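Local atomic coordinates of uncharacterized protein, DUF633, LMOf2365_1472 (Listeria monocytogenes str. 4b F2365, PDB entry 3GNL), a protein that is uncharacterised but, from its family, probably methylates N1 of adenine 22 in tRNA, with S-adenosylmethionine as the likely methyl donor. Residues I19-S30 and Q43-E52; A129-E137 and E174-L182. All blocks are in the same frame, centred on the assembly; numbering follows the deposited sequence.

Interaction 1. Residues I19-S30 and Q43-E52; sequences ITKNERIADIGS and QTASFAIAGE
Arg24 reaches across to Phe47 and lays its guanidinium on the phenyl ring, the two planes only 2° apart and their centres 4.1 Å from each other. From CB the chain runs to CG, which passes Ser46 OG and Phe47 CB, and then extends to CD. A bend at chi3 (65°) brings the head over the Phe47 ring. NE, 4.1 Å from Phe47 CD2, donates to Asp89 O; CZ lies over the CD2 rim; NH2 comes within 3.4 Å of Phe47 CD2, and NH1 sits nearer Phe47 CB. In the guanidinium plane Arg24 NH1 also donates to a water, 3.1 Å away, that is hydrogen-bonded to Ser46 OG. Behind this stack the parallel strands 23-28 and 47-52 trade backbone bonds, such as Ile25 N to Phe47 O at 2.9 Å. The register slips by one residue between Glu23 and Arg24, a beta bulge. On the face shared by Ile25 and Ala48, Ile25 CG1 packs 3.5 Å from Ala48 CB. With helix 34-41 between them, these strands form the first beta-alpha-beta unit of a Rossmann-like methyltransferase fold.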
loop_
_atom_site.group_PDB
_atom_site.type_symbol
_atom_site.label_atom_id
_atom_site.label_comp_id
_atom_site.label_asym_id
_atom_site.label_seq_id
_atom_site.Cartn_x
_atom_site.Cartn_y
_atom_site.Cartn_z
ATOM N N ILE A 19 -8.665 -0.924 10.521
ATOM C CA ILE A 19 -8.971 -2.205 11.210
ATOM C C ILE A 19 -9.994 -1.812 12.259
ATOM O O ILE A 19 -9.692 -1.043 13.128
ATOM C CB ILE A 19 -7.711 -2.759 11.916
ATOM C CG1 ILE A 19 -6.629 -3.091 10.872
ATOM C CG2 ILE A 19 -8.055 -4.007 12.749
ATOM C CD1 ILE A 19 -5.225 -3.402 11.446
ATOM N N THR A 20 -11.232 -2.311 12.149
ATOM C CA THR A 20 -12.325 -1.717 12.920
ATOM C C THR A 20 -13.273 -2.702 13.595
ATOM O O THR A 20 -14.045 -2.309 14.468
ATOM C CB THR A 20 -13.211 -0.780 11.989
ATOM O OG1 THR A 20 -13.704 -1.550 10.893
ATOM C CG2 THR A 20 -12.397 0.406 11.477
ATOM N N LYS A 21 -13.247 -3.943 13.170
ATOM C CA LYS A 21 -14.358 -4.856 13.491
ATOM C C LYS A 21 -13.935 -6.021 14.380
ATOM O O LYS A 21 -14.436 -7.152 14.221
ATOM C CB LYS A 21 -14.968 -5.380 12.204
ATOM C CG LYS A 21 -15.558 -4.290 11.299
ATOM C CD LYS A 21 -15.535 -4.744 9.840
ATOM C CE LYS A 21 -16.380 -5.993 9.629
ATOM N NZ LYS A 21 -16.044 -6.671 8.358
ATOM N N ASN A 22 -12.996 -5.764 15.292
ATOM C CA ASN A 22 -12.471 -6.846 16.149
ATOM C C ASN A 22 -12.070 -8.067 15.267
ATOM O O ASN A 22 -12.486 -9.198 15.485
ATOM C CB ASN A 22 -13.513 -7.217 17.230
ATOM C CG ASN A 22 -12.941 -8.105 18.336
ATOM O OD1 ASN A 22 -13.513 -9.151 18.648
ATOM N ND2 ASN A 22 -11.825 -7.684 18.946
ATOM N N GLU A 23 -11.223 -7.791 14.270
ATOM C CA GLU A 23 -10.833 -8.717 13.188
ATOM C C GLU A 23 -9.638 -9.629 13.517
ATOM O O GLU A 23 -8.844 -9.306 14.398
ATOM C CB GLU A 23 -10.473 -7.850 11.928
ATOM C CG GLU A 23 -11.262 -6.490 11.949
ATOM C CD GLU A 23 -11.018 -5.594 10.746
ATOM O OE1 GLU A 23 -10.060 -5.858 10.000
ATOM O OE2 GLU A 23 -11.772 -4.600 10.606
ATOM N N ARG A 24 -9.525 -10.753 12.815
ATOM C CA ARG A 24 -8.312 -11.577 12.819
ATOM C C ARG A 24 -7.414 -11.070 11.678
ATOM O O ARG A 24 -7.797 -11.120 10.483
ATOM C CB ARG A 24 -8.607 -13.079 12.689
ATOM C CG ARG A 24 -9.482 -13.567 13.844
ATOM C CD ARG A 24 -9.902 -15.021 13.635
ATOM N NE ARG A 24 -8.783 -15.956 13.651
ATOM C CZ ARG A 24 -8.139 -16.385 14.741
ATOM N NH1 ARG A 24 -8.481 -15.949 15.968
ATOM N NH2 ARG A 24 -7.128 -17.224 14.587
ATOM N N ILE A 25 -6.273 -10.519 12.055
ATOM C CA ILE A 25 -5.414 -9.840 11.040
ATOM C C ILE A 25 -4.086 -10.539 10.820
ATOM O O ILE A 25 -3.587 -11.263 11.683
ATOM C CB ILE A 25 -5.168 -8.386 11.396
ATOM C CG1 ILE A 25 -4.164 -8.265 12.568
ATOM C CG2 ILE A 25 -6.515 -7.622 11.700
ATOM C CD1 ILE A 25 -3.761 -6.822 12.916
ATOM N N ALA A 26 -3.492 -10.329 9.653
ATOM C CA ALA A 26 -2.102 -10.697 9.422
ATOM C C ALA A 26 -1.338 -9.507 8.869
ATOM O O ALA A 26 -1.730 -8.956 7.836
ATOM C CB ALA A 26 -1.966 -11.901 8.502
ATOM N N ASP A 27 -0.270 -9.125 9.570
ATOM C CA ASP A 27 0.586 -8.020 9.196
ATOM C C ASP A 27 1.888 -8.573 8.609
ATOM O O ASP A 27 2.769 -9.038 9.347
ATOM C CB ASP A 27 0.862 -7.143 10.438
ATOM C CG ASP A 27 1.589 -5.859 10.106
ATOM O OD1 ASP A 27 1.670 -5.536 8.903
ATOM O OD2 ASP A 27 2.063 -5.169 11.030
ATOM N N ILE A 28 2.011 -8.451 7.296
ATOM C CA ILE A 28 3.116 -9.042 6.553
ATOM C C ILE A 28 4.311 -8.117 6.530
ATOM O O ILE A 28 4.191 -6.968 6.068
ATOM C CB ILE A 28 2.661 -9.324 5.149
ATOM C CG1 ILE A 28 1.338 -10.089 5.195
ATOM C CG2 ILE A 28 3.780 -10.041 4.382
ATOM C CD1 ILE A 28 1.418 -11.557 5.876
ATOM N N GLY A 29 5.474 -8.585 6.958
ATOM C CA GLY A 29 6.603 -7.667 7.109
ATOM C C GLY A 29 6.336 -6.619 8.160
ATOM O O GLY A 29 6.640 -5.409 7.993
ATOM N N SER A 30 5.787 -7.059 9.284
ATOM C CA SER A 30 5.350 -6.127 10.331
ATOM C C SER A 30 6.502 -5.297 10.874
ATOM O O SER A 30 7.605 -5.822 11.137
ATOM C CB SER A 30 4.796 -6.972 11.473
ATOM O OG SER A 30 4.188 -6.136 12.432
ATOM N N GLN A 43 -8.508 -3.209 20.991
ATOM C CA GLN A 43 -9.586 -4.152 20.694
ATOM C C GLN A 43 -10.135 -4.165 19.295
ATOM O O GLN A 43 -11.051 -4.909 18.965
ATOM C CB GLN A 43 -10.725 -4.088 21.713
ATOM C CG GLN A 43 -10.240 -4.298 23.110
ATOM C CD GLN A 43 -11.372 -4.200 24.079
ATOM O OE1 GLN A 43 -12.229 -5.095 24.138
ATOM N NE2 GLN A 43 -11.424 -3.091 24.815
ATOM N N THR A 44 -9.531 -3.375 18.437
ATOM C CA THR A 44 -9.970 -3.370 17.079
ATOM C C THR A 44 -9.556 -4.663 16.380
ATOM O O THR A 44 -10.144 -5.001 15.390
ATOM C CB THR A 44 -9.469 -2.138 16.268
ATOM O OG1 THR A 44 -8.038 -2.143 16.286
ATOM C CG2 THR A 44 -9.989 -0.790 16.835
ATOM N N ALA A 45 -8.537 -5.394 16.879
ATOM C CA ALA A 45 -8.244 -6.755 16.381
ATOM C C ALA A 45 -8.290 -7.784 17.531
ATOM O O ALA A 45 -7.894 -7.468 18.637
ATOM C CB ALA A 45 -6.850 -6.821 15.722
ATOM N N SER A 46 -8.753 -8.988 17.238
ATOM C CA SER A 46 -8.870 -10.037 18.268
ATOM C C SER A 46 -7.704 -11.012 18.253
ATOM O O SER A 46 -7.475 -11.729 19.240
ATOM C CB SER A 46 -10.200 -10.768 18.122
ATOM O OG SER A 46 -10.312 -11.359 16.838
ATOM N N PHE A 47 -6.955 -11.035 17.143
ATOM C CA PHE A 47 -5.864 -11.957 16.932
ATOM C C PHE A 47 -5.027 -11.342 15.812
ATOM O O PHE A 47 -5.602 -10.716 14.912
ATOM C CB PHE A 47 -6.383 -13.334 16.529
ATOM C CG PHE A 47 -5.310 -14.261 16.067
ATOM C CD1 PHE A 47 -4.457 -14.876 16.980
ATOM C CD2 PHE A 47 -5.125 -14.516 14.700
ATOM C CE1 PHE A 47 -3.434 -15.740 16.521
ATOM C CE2 PHE A 47 -4.121 -15.362 14.255
ATOM C CZ PHE A 47 -3.273 -15.987 15.154
ATOM N N ALA A 48 -3.702 -11.496 15.877
ATOM C CA ALA A 48 -2.823 -11.101 14.776
ATOM C C ALA A 48 -1.722 -12.107 14.533
ATOM O O ALA A 48 -1.167 -12.668 15.481
ATOM C CB ALA A 48 -2.204 -9.766 15.050
ATOM N N ILE A 49 -1.368 -12.291 13.271
ATOM C CA ILE A 49 -0.085 -12.878 12.856
ATOM C C ILE A 49 0.830 -11.709 12.492
ATOM O O ILE A 49 0.418 -10.825 11.721
ATOM C CB ILE A 49 -0.255 -13.764 11.613
ATOM C CG1 ILE A 49 -1.205 -14.952 11.922
ATOM C CG2 ILE A 49 1.095 -14.237 11.087
ATOM C CD1 ILE A 49 -1.709 -15.695 10.649
ATOM N N ALA A 50 2.024 -11.676 13.061
ATOM C CA ALA A 50 3.050 -10.746 12.604
ATOM C C ALA A 50 4.088 -11.527 11.812
ATOM O O ALA A 50 4.850 -12.317 12.385
ATOM C CB ALA A 50 3.659 -10.020 13.776
ATOM N N GLY A 51 4.119 -11.322 10.492
ATOM C CA GLY A 51 5.062 -12.060 9.626
ATOM C C GLY A 51 6.383 -11.344 9.446
ATOM O O GLY A 51 6.433 -10.133 9.371
ATOM N N GLU A 52 7.501 -12.070 9.404
ATOM C CA GLU A 52 8.797 -11.482 9.142
ATOM C C GLU A 52 9.568 -12.460 8.294
ATOM O O GLU A 52 9.353 -13.656 8.418
ATOM C CB GLU A 52 9.590 -11.187 10.429
ATOM C CG GLU A 52 8.810 -10.345 11.447
ATOM C CD GLU A 52 8.669 -8.928 11.022
ATOM O OE1 GLU A 52 9.267 -8.513 10.016
ATOM O OE2 GLU A 52 7.913 -8.201 11.722
HETATM O O HOH W 1 -10.545 -13.946 17.021
#

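Interaction 2. Residues A129-E137 and E174-L182; sequences AWQLREWSE and EIFFGPCLL
Arg133 spans the gap from helix 129-139 to the break between helices 172-177 and 179-184, a helix-to-helix packing on the flank of the Rossmann-like sheet. Its chain runs extended from CG to NE, with chi2 at -161° and chi3 at -171°, and this carries the buried guanidinium to the turn at Gly178. Packing is tightest there: Gly178 CA sits over one face of the group, 3.3 Å from Arg133 NE, while Pro179 CD touches Arg133 CD and Leu181 CD1 approaches NH2. NE is also tied by a salt bridge to Glu146 on strand 141-151, whose other carboxylate oxygen accepts from the backbone N of Cys180 and Leu181; one acid thus fixes both the arginine and the start of the second helix. Ile175 makes the other firm point, a knob seated among Trp130, Arg133, Glu134 and Glu137, with its CG2 4.1 Å from Trp130 CB. Toward solvent the fit slackens. Ile175 CD1 meets Glu137 OE1 only at 4.0 Å, while Glu137 OE2 accepts from Trp170 N; the indole of the exposed Trp130 turns off to one side. Arg133 NH1 donates to Ile175 O at 3.0 Å (N-H...O 157°), the oxygen lying near the guanidinium plane, and gives another hydrogen to a water that in turn donates to Phe176 O, 2.7 Å away.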
loop_
_atom_site.group_PDB
_atom_site.type_symbol
_atom_site.label_atom_id
_atom_site.label_comp_id
_atom_site.label_asym_id
_atom_site.label_seq_id
_atom_site.Cartn_x
_atom_site.Cartn_y
_atom_site.Cartn_z
ATOM N N ALA A 129 2.391 2.539 -6.512
ATOM C CA ALA A 129 1.049 2.222 -5.997
ATOM C C ALA A 129 0.163 1.723 -7.153
ATOM O O ALA A 129 -0.658 0.812 -6.978
ATOM C CB ALA A 129 0.424 3.445 -5.333
ATOM N N TRP A 130 0.316 2.303 -8.342
ATOM C CA TRP A 130 -0.501 1.921 -9.479
ATOM C C TRP A 130 -0.457 0.411 -9.747
ATOM O O TRP A 130 -1.447 -0.139 -10.264
ATOM C CB TRP A 130 -0.079 2.710 -10.751
ATOM C CG TRP A 130 1.290 2.319 -11.270
ATOM C CD1 TRP A 130 2.478 2.919 -10.957
ATOM C CD2 TRP A 130 1.612 1.248 -12.179
ATOM N NE1 TRP A 130 3.516 2.308 -11.616
ATOM C CE2 TRP A 130 3.022 1.274 -12.369
ATOM C CE3 TRP A 130 0.846 0.280 -12.860
ATOM C CZ2 TRP A 130 3.685 0.373 -13.216
ATOM C CZ3 TRP A 130 1.500 -0.615 -13.688
ATOM C CH2 TRP A 130 2.913 -0.558 -13.859
ATOM N N GLN A 131 0.641 -0.268 -9.420
ATOM C CA GLN A 131 0.781 -1.710 -9.634
ATOM C C GLN A 131 -0.301 -2.449 -8.852
ATOM O O GLN A 131 -0.839 -3.451 -9.325
ATOM C CB GLN A 131 2.118 -2.229 -9.147
ATOM C CG GLN A 131 3.312 -1.820 -9.968
ATOM C CD GLN A 131 3.595 -2.830 -11.035
ATOM O OE1 GLN A 131 2.789 -3.735 -11.275
ATOM N NE2 GLN A 131 4.740 -2.680 -11.706
ATOM N N LEU A 132 -0.609 -1.959 -7.669
ATOM C CA LEU A 132 -1.621 -2.611 -6.843
ATOM C C LEU A 132 -3.037 -2.271 -7.305
ATOM O O LEU A 132 -3.981 -3.065 -7.144
ATOM C CB LEU A 132 -1.392 -2.228 -5.380
ATOM C CG LEU A 132 -0.078 -2.762 -4.824
ATOM C CD1 LEU A 132 0.118 -2.227 -3.442
ATOM C CD2 LEU A 132 -0.022 -4.309 -4.837
ATOM N N ARG A 133 -3.235 -1.102 -7.914
ATOM C CA ARG A 133 -4.539 -0.778 -8.472
ATOM C C ARG A 133 -4.789 -1.607 -9.713
ATOM O O ARG A 133 -5.933 -2.023 -9.928
ATOM C CB ARG A 133 -4.708 0.758 -8.684
ATOM C CG ARG A 133 -4.399 1.504 -7.396
ATOM C CD ARG A 133 -4.990 2.880 -7.425
ATOM N NE ARG A 133 -4.539 3.692 -6.312
ATOM C CZ ARG A 133 -3.445 4.448 -6.308
ATOM N NH1 ARG A 133 -2.679 4.563 -7.407
ATOM N NH2 ARG A 133 -3.118 5.127 -5.208
ATOM N N GLU A 134 -3.730 -1.919 -10.481
ATOM C CA GLU A 134 -3.855 -2.840 -11.610
ATOM C C GLU A 134 -4.189 -4.215 -11.105
ATOM O O GLU A 134 -5.087 -4.850 -11.674
ATOM C CB GLU A 134 -2.593 -2.881 -12.476
ATOM C CG GLU A 134 -2.854 -3.600 -13.771
ATOM C CD GLU A 134 -1.805 -3.316 -14.789
ATOM O OE1 GLU A 134 -0.596 -3.437 -14.465
ATOM O OE2 GLU A 134 -2.215 -2.948 -15.915
ATOM N N TRP A 135 -3.492 -4.664 -10.058
ATOM C CA TRP A 135 -3.789 -5.957 -9.462
ATOM C C TRP A 135 -5.251 -5.998 -9.049
ATOM O O TRP A 135 -5.924 -7.020 -9.239
ATOM C CB TRP A 135 -2.862 -6.173 -8.263
ATOM C CG TRP A 135 -3.127 -7.516 -7.561
ATOM C CD1 TRP A 135 -2.545 -8.704 -7.833
ATOM C CD2 TRP A 135 -4.047 -7.727 -6.497
ATOM N NE1 TRP A 135 -3.065 -9.675 -6.999
ATOM C CE2 TRP A 135 -4.015 -9.110 -6.194
ATOM C CE3 TRP A 135 -4.938 -6.896 -5.810
ATOM C CZ2 TRP A 135 -4.824 -9.679 -5.172
ATOM C CZ3 TRP A 135 -5.735 -7.454 -4.797
ATOM C CH2 TRP A 135 -5.657 -8.841 -4.497
ATOM N N SER A 136 -5.757 -4.929 -8.456
ATOM C CA SER A 136 -7.146 -4.888 -8.000
ATOM C C SER A 136 -8.110 -5.127 -9.164
ATOM O O SER A 136 -9.066 -5.899 -9.042
ATOM C CB SER A 136 -7.378 -3.549 -7.278
ATOM O OG SER A 136 -8.559 -2.882 -7.658
ATOM N N GLU A 137 -7.842 -4.506 -10.304
ATOM C CA GLU A 137 -8.645 -4.720 -11.485
ATOM C C GLU A 137 -8.506 -6.156 -12.002
ATOM O O GLU A 137 -9.551 -6.767 -12.293
ATOM C CB GLU A 137 -8.154 -3.747 -12.567
ATOM C CG GLU A 137 -8.831 -3.917 -13.905
ATOM C CD GLU A 137 -8.509 -2.762 -14.816
ATOM O OE1 GLU A 137 -7.484 -2.890 -15.553
ATOM O OE2 GLU A 137 -9.274 -1.771 -14.861
ATOM N N GLU A 174 -7.912 6.455 -12.523
ATOM C CA GLU A 174 -8.138 5.790 -11.234
ATOM C C GLU A 174 -6.966 4.883 -10.880
ATOM O O GLU A 174 -6.564 4.794 -9.710
ATOM C CB GLU A 174 -9.477 5.040 -11.252
ATOM C CG GLU A 174 -10.649 5.972 -11.304
ATOM C CD GLU A 174 -11.989 5.247 -11.477
ATOM O OE1 GLU A 174 -12.049 4.296 -12.259
ATOM O OE2 GLU A 174 -12.943 5.654 -10.780
ATOM N N ILE A 175 -6.410 4.146 -11.840
ATOM C CA ILE A 175 -5.223 3.318 -11.557
ATOM C C ILE A 175 -4.004 4.176 -11.131
ATOM O O ILE A 175 -3.264 3.816 -10.206
ATOM C CB ILE A 175 -4.910 2.406 -12.747
ATOM C CG1 ILE A 175 -5.884 1.212 -12.695
ATOM C CG2 ILE A 175 -3.512 1.848 -12.747
ATOM C CD1 ILE A 175 -5.891 0.417 -13.942
ATOM N N PHE A 176 -3.755 5.273 -11.840
ATOM C CA PHE A 176 -2.537 6.062 -11.598
ATOM C C PHE A 176 -2.645 6.864 -10.327
ATOM O O PHE A 176 -1.621 7.011 -9.643
ATOM C CB PHE A 176 -2.367 7.018 -12.801
ATOM C CG PHE A 176 -1.031 7.681 -12.937
ATOM C CD1 PHE A 176 -0.085 7.164 -13.830
ATOM C CD2 PHE A 176 -0.763 8.866 -12.270
ATOM C CE1 PHE A 176 1.171 7.808 -14.014
ATOM C CE2 PHE A 176 0.492 9.528 -12.467
ATOM C CZ PHE A 176 1.430 8.985 -13.314
ATOM N N PHE A 177 -3.822 7.388 -10.004
ATOM C CA PHE A 177 -4.031 8.351 -8.933
ATOM C C PHE A 177 -4.782 7.832 -7.702
ATOM O O PHE A 177 -4.654 8.392 -6.589
ATOM C CB PHE A 177 -4.734 9.595 -9.437
ATOM C CG PHE A 177 -3.958 10.323 -10.501
ATOM C CD1 PHE A 177 -2.814 11.030 -10.145
ATOM C CD2 PHE A 177 -4.377 10.297 -11.835
ATOM C CE1 PHE A 177 -2.070 11.725 -11.116
ATOM C CE2 PHE A 177 -3.663 10.976 -12.817
ATOM C CZ PHE A 177 -2.496 11.691 -12.468
ATOM N N GLY A 178 -5.615 6.829 -7.953
ATOM C CA GLY A 178 -6.468 6.280 -6.892
ATOM C C GLY A 178 -7.884 6.765 -7.085
ATOM O O GLY A 178 -8.162 7.969 -7.080
ATOM N N PRO A 179 -8.850 5.829 -7.156
ATOM C CA PRO A 179 -10.227 6.279 -7.351
ATOM C C PRO A 179 -10.811 7.122 -6.216
ATOM O O PRO A 179 -11.592 8.017 -6.476
ATOM C CB PRO A 179 -11.012 4.959 -7.533
ATOM C CG PRO A 179 -10.187 3.968 -6.722
ATOM C CD PRO A 179 -8.720 4.374 -7.018
ATOM N N CYS A 180 -10.434 6.835 -4.972
ATOM C CA CYS A 180 -10.899 7.625 -3.846
ATOM C C CYS A 180 -10.107 8.905 -3.737
ATOM O O CYS A 180 -10.670 9.966 -3.467
ATOM C CB CYS A 180 -10.791 6.812 -2.537
ATOM S SG CYS A 180 -11.615 5.139 -2.584
ATOM N N LEU A 181 -8.793 8.811 -3.958
ATOM C CA LEU A 181 -7.944 9.977 -3.828
ATOM C C LEU A 181 -8.291 11.036 -4.864
ATOM O O LEU A 181 -8.249 12.247 -4.589
ATOM C CB LEU A 181 -6.459 9.601 -3.978
ATOM C CG LEU A 181 -5.914 8.636 -2.898
ATOM C CD1 LEU A 181 -4.441 8.346 -3.196
ATOM C CD2 LEU A 181 -6.064 9.157 -1.488
ATOM N N LEU A 182 -8.652 10.584 -6.051
ATOM C CA LEU A 182 -8.940 11.625 -7.048
ATOM C C LEU A 182 -10.310 12.301 -6.871
ATOM O O LEU A 182 -10.495 13.402 -7.355
ATOM C CB LEU A 182 -8.679 11.135 -8.472
ATOM C CG LEU A 182 -9.631 10.134 -9.078
ATOM C CD1 LEU A 182 -10.853 10.860 -9.699
ATOM C CD2 LEU A 182 -8.867 9.374 -10.149
HETATM O O HOH W 2 -0.551 6.503 -7.187
#

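From the N terminus, interaction 1 comes first: strand 23-28 leads through helix 34-41 into strand 45-52, and their pairing closes a short crossover of 12 residues between the segments. The chain then adds strands 74-78, 93-99 and 120-125 before helix 129-139 opens interaction 2. That contact closes a longer loop of 36 residues, mostly the antiparallel strands 141-151 and 154-163. The two loops follow in series, neither nested nor crossed. The centres of interactions 1 and 2 are about 24 Å apart, and the two contacts lie on opposite sides of the chain's centre. Interaction 1 joins strands within the parallel part of the sheet; interaction 2 ties helix 129-139 to the helices that lead toward the C-terminal pair 187-208 and 215-235.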